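2,5-dihydroxypyridine 5,6-dioxygenase (Pseudomonas putida KT2440, PDB 7CUP) catalyses the iron(II)-dependent, dioxygenolytic cleavage of the 2,5-dihydroxypyridine ring between carbons 5 and 6, yielding N-formylmaleamate in aerobic nicotinate degradation. Local coordinates at residues L8-K17 with T39-L50. Numbering follows the deposited sequence.
Sequences LTQMFEHVLK and TVNAAMEAAQRL
A chi1 of -94°, away from the usual staggered position near -60°, brings the Phe12 ring over the backbone of Thr39 and Ala43, while Leu16, with CG anti to its carbonyl carbon (chi1 -69°), sends CD1 to 3.6 Å from Ala47 N. Helices 5-18 and 37-49 pack knobs-into-holes beside the parallel sheet, whose strand 26-31 touches Ala43 and Ala47; segments 8-17 and 39-49 cross at -56°, their axes 8.1 Å apart at closest approach. Phe12 is the knob among Thr39, Ala42, Ala43 and Ala46: one ring face looks onto Thr39 O and Ala43 N, and CZ meets Thr39 CG2 at 3.4 Å. Trp190 also meets this ring, so an alanine in place of Phe12 would probably leave a gap between Thr39, Ala43 and that indole. In the reverse sense Ala46 is the knob, its CB 3.5 Å from Glu13 N, in a hole walled by Thr9, Phe12, Glu13 and Leu16. Thr9 OG1 rests on Ala42 while hydrogen-bonding Asn5 O. Toward the subunit interface, Glu13 crosses Arg49 CB and CD at a slant, but Glu13 is salt-bridged to Arg49, and Arg49 to Glu13, of a neighbouring subunit. Leu50 packs tightly, with CD1 3.5 Å from Leu16 CB and CD2 3.4 Å from Lys17 CE.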
loop_
_atom_site.group_PDB
_atom_site.type_symbol
_atom_site.label_atom_id
_atom_site.label_comp_id
_atom_site.label_asym_id
_atom_site.label_seq_id
_atom_site.Cartn_x
_atom_site.Cartn_y
_atom_site.Cartn_z
ATOM N N LEU A 8 12.663 -7.726 15.162
ATOM C CA LEU A 8 13.097 -8.472 13.947
ATOM C C LEU A 8 14.469 -7.958 13.450
ATOM O O LEU A 8 15.328 -8.789 13.109
ATOM C CB LEU A 8 12.023 -8.366 12.867
ATOM C CG LEU A 8 12.191 -9.300 11.670
ATOM C CD1 LEU A 8 12.292 -10.742 12.093
ATOM C CD2 LEU A 8 11.036 -9.125 10.718
ATOM N N THR A 9 14.677 -6.645 13.420
ATOM C CA THR A 9 15.967 -6.036 13.036
ATOM C C THR A 9 17.040 -6.513 14.016
ATOM O O THR A 9 18.097 -6.936 13.559
ATOM C CB THR A 9 15.842 -4.512 13.020
ATOM O OG1 THR A 9 14.913 -4.260 11.982
ATOM C CG2 THR A 9 17.145 -3.805 12.746
ATOM N N GLN A 10 16.784 -6.477 15.319
ATOM C CA GLN A 10 17.793 -6.936 16.335
ATOM C C GLN A 10 18.135 -8.407 16.128
ATOM O O GLN A 10 19.327 -8.767 16.294
ATOM C CB GLN A 10 17.338 -6.788 17.782
ATOM C CG GLN A 10 17.624 -5.412 18.334
ATOM C CD GLN A 10 16.892 -5.210 19.633
ATOM O OE1 GLN A 10 16.773 -6.142 20.433
ATOM N NE2 GLN A 10 16.381 -3.999 19.829
ATOM N N MET A 11 17.139 -9.226 15.806
ATOM C CA MET A 11 17.381 -10.666 15.535
ATOM C C MET A 11 18.328 -10.760 14.338
ATOM O O MET A 11 19.273 -11.580 14.402
ATOM C CB MET A 11 16.092 -11.443 15.257
ATOM C CG MET A 11 15.258 -11.713 16.531
ATOM S SD MET A 11 13.503 -11.938 16.201
ATOM C CE MET A 11 13.556 -13.288 15.034
ATOM N N PHE A 12 18.077 -9.997 13.271
ATOM C CA PHE A 12 18.916 -10.085 12.051
ATOM C C PHE A 12 20.325 -9.559 12.359
ATOM O O PHE A 12 21.322 -10.124 11.837
ATOM C CB PHE A 12 18.293 -9.392 10.840
ATOM C CG PHE A 12 17.501 -10.325 9.956
ATOM C CD1 PHE A 12 16.173 -10.622 10.235
ATOM C CD2 PHE A 12 18.095 -10.947 8.869
ATOM C CE1 PHE A 12 15.458 -11.487 9.418
ATOM C CE2 PHE A 12 17.380 -11.820 8.060
ATOM C CZ PHE A 12 16.057 -12.075 8.328
ATOM N N GLU A 13 20.463 -8.550 13.216
ATOM C CA GLU A 13 21.818 -8.119 13.655
ATOM C C GLU A 13 22.528 -9.299 14.327
ATOM O O GLU A 13 23.709 -9.524 14.002
ATOM C CB GLU A 13 21.784 -6.933 14.610
ATOM C CG GLU A 13 21.293 -5.693 13.925
ATOM C CD GLU A 13 21.082 -4.532 14.871
ATOM O OE1 GLU A 13 22.101 -4.068 15.429
ATOM O OE2 GLU A 13 19.908 -4.071 15.000
ATOM N N HIS A 14 21.859 -10.004 15.243
ATOM C CA HIS A 14 22.442 -11.166 15.970
ATOM C C HIS A 14 22.919 -12.238 14.979
ATOM O O HIS A 14 24.112 -12.635 15.026
ATOM C CB HIS A 14 21.450 -11.715 16.999
ATOM C CG HIS A 14 21.869 -13.031 17.568
ATOM N ND1 HIS A 14 22.748 -13.126 18.622
ATOM C CD2 HIS A 14 21.503 -14.293 17.267
ATOM C CE1 HIS A 14 22.932 -14.390 18.931
ATOM N NE2 HIS A 14 22.174 -15.132 18.115
ATOM N N VAL A 15 22.062 -12.645 14.048
ATOM C CA VAL A 15 22.356 -13.763 13.108
ATOM C C VAL A 15 23.403 -13.303 12.078
ATOM O O VAL A 15 24.251 -14.123 11.741
ATOM C CB VAL A 15 21.054 -14.314 12.487
ATOM C CG1 VAL A 15 21.336 -15.418 11.472
ATOM C CG2 VAL A 15 20.118 -14.816 13.598
ATOM N N LEU A 16 23.367 -12.058 11.594
ATOM C CA LEU A 16 24.400 -11.547 10.647
ATOM C C LEU A 16 25.777 -11.450 11.352
ATOM O O LEU A 16 26.759 -11.829 10.745
ATOM C CB LEU A 16 23.956 -10.195 10.102
ATOM C CG LEU A 16 22.753 -10.211 9.153
ATOM C CD1 LEU A 16 22.559 -8.810 8.605
ATOM C CD2 LEU A 16 22.903 -11.195 8.025
ATOM N N LYS A 17 25.817 -11.047 12.619
ATOM C CA LYS A 17 27.051 -11.075 13.452
ATOM C C LYS A 17 27.591 -12.513 13.550
ATOM O O LYS A 17 28.771 -12.722 13.226
ATOM C CB LYS A 17 26.785 -10.463 14.827
ATOM C CG LYS A 17 27.562 -9.188 15.080
ATOM C CD LYS A 17 27.389 -8.594 16.462
ATOM C CE LYS A 17 26.441 -7.415 16.442
ATOM N NZ LYS A 17 26.006 -7.031 17.803
ATOM N N THR A 39 10.799 -8.933 6.708
ATOM C CA THR A 39 12.077 -9.694 6.778
ATOM C C THR A 39 13.139 -9.056 5.856
ATOM O O THR A 39 14.288 -8.858 6.318
ATOM C CB THR A 39 11.822 -11.197 6.555
ATOM O OG1 THR A 39 10.916 -11.674 7.554
ATOM C CG2 THR A 39 13.068 -12.020 6.733
ATOM N N VAL A 40 12.809 -8.781 4.595
ATOM C CA VAL A 40 13.681 -8.002 3.668
ATOM C C VAL A 40 14.134 -6.702 4.354
ATOM O O VAL A 40 15.357 -6.417 4.356
ATOM C CB VAL A 40 12.927 -7.708 2.368
ATOM C CG1 VAL A 40 13.670 -6.749 1.470
ATOM C CG2 VAL A 40 12.576 -8.983 1.624
ATOM N N ASN A 41 13.217 -5.921 4.916
ATOM C CA ASN A 41 13.552 -4.593 5.529
ATOM C C ASN A 41 14.481 -4.782 6.733
ATOM O O ASN A 41 15.495 -4.083 6.789
ATOM C CB ASN A 41 12.326 -3.777 5.943
ATOM C CG ASN A 41 11.516 -3.317 4.740
ATOM O OD1 ASN A 41 12.029 -3.273 3.600
ATOM N ND2 ASN A 41 10.245 -3.001 4.986
ATOM N N ALA A 42 14.191 -5.753 7.595
ATOM C CA ALA A 42 15.003 -6.058 8.801
ATOM C C ALA A 42 16.433 -6.492 8.413
ATOM O O ALA A 42 17.387 -6.099 9.118
ATOM C CB ALA A 42 14.338 -7.102 9.633
ATOM N N ALA A 43 16.567 -7.304 7.366
ATOM C CA ALA A 43 17.862 -7.766 6.819
ATOM C C ALA A 43 18.644 -6.565 6.277
ATOM O O ALA A 43 19.837 -6.429 6.596
ATOM C CB ALA A 43 17.626 -8.851 5.790
ATOM N N MET A 44 17.998 -5.693 5.505
ATOM C CA MET A 44 18.655 -4.496 4.914
ATOM C C MET A 44 19.115 -3.564 6.060
ATOM O O MET A 44 20.280 -3.164 6.047
ATOM C CB MET A 44 17.706 -3.744 3.977
ATOM C CG MET A 44 17.372 -4.493 2.674
ATOM S SD MET A 44 18.724 -4.511 1.474
ATOM C CE MET A 44 18.561 -2.904 0.708
ATOM N N GLU A 45 18.237 -3.300 7.033
ATOM C CA GLU A 45 18.473 -2.392 8.190
ATOM C C GLU A 45 19.587 -2.978 9.054
ATOM O O GLU A 45 20.533 -2.268 9.318
ATOM C CB GLU A 45 17.193 -2.125 8.983
ATOM C CG GLU A 45 16.264 -1.135 8.290
ATOM C CD GLU A 45 16.985 0.056 7.648
ATOM O OE1 GLU A 45 17.054 0.140 6.371
ATOM O OE2 GLU A 45 17.501 0.898 8.426
ATOM N N ALA A 46 19.529 -4.258 9.403
ATOM C CA ALA A 46 20.532 -4.908 10.269
ATOM C C ALA A 46 21.924 -4.899 9.602
ATOM O O ALA A 46 22.937 -4.548 10.280
ATOM C CB ALA A 46 20.094 -6.305 10.603
ATOM N N ALA A 47 22.018 -5.264 8.329
ATOM C CA ALA A 47 23.306 -5.257 7.595
ATOM C C ALA A 47 23.924 -3.860 7.624
ATOM O O ALA A 47 25.164 -3.756 7.888
ATOM C CB ALA A 47 23.116 -5.755 6.199
ATOM N N GLN A 48 23.119 -2.811 7.422
ATOM C CA GLN A 48 23.605 -1.405 7.542
ATOM C C GLN A 48 24.004 -1.071 8.997
ATOM O O GLN A 48 25.047 -0.426 9.179
ATOM C CB GLN A 48 22.559 -0.456 6.976
ATOM C CG GLN A 48 22.413 -0.605 5.487
ATOM C CD GLN A 48 21.439 0.382 4.897
ATOM O OE1 GLN A 48 21.824 1.472 4.485
ATOM N NE2 GLN A 48 20.191 -0.027 4.790
ATOM N N ARG A 49 23.266 -1.521 10.011
ATOM C CA ARG A 49 23.674 -1.298 11.419
ATOM C C ARG A 49 25.061 -1.905 11.672
ATOM O O ARG A 49 25.800 -1.323 12.444
ATOM C CB ARG A 49 22.637 -1.836 12.399
ATOM C CG ARG A 49 21.412 -0.946 12.442
ATOM C CD ARG A 49 20.698 -0.945 13.760
ATOM N NE ARG A 49 19.909 0.276 13.740
ATOM C CZ ARG A 49 20.291 1.456 14.242
ATOM N NH1 ARG A 49 21.432 1.588 14.904
ATOM N NH2 ARG A 49 19.484 2.493 14.115
ATOM N N LEU A 50 25.414 -3.026 11.056
ATOM C CA LEU A 50 26.733 -3.669 11.265
ATOM C C LEU A 50 27.769 -3.001 10.356
ATOM O O LEU A 50 28.890 -3.475 10.370
ATOM C CB LEU A 50 26.635 -5.170 11.002
ATOM C CG LEU A 50 25.685 -5.945 11.920
ATOM C CD1 LEU A 50 25.506 -7.388 11.442
ATOM C CD2 LEU A 50 26.153 -5.901 13.373
#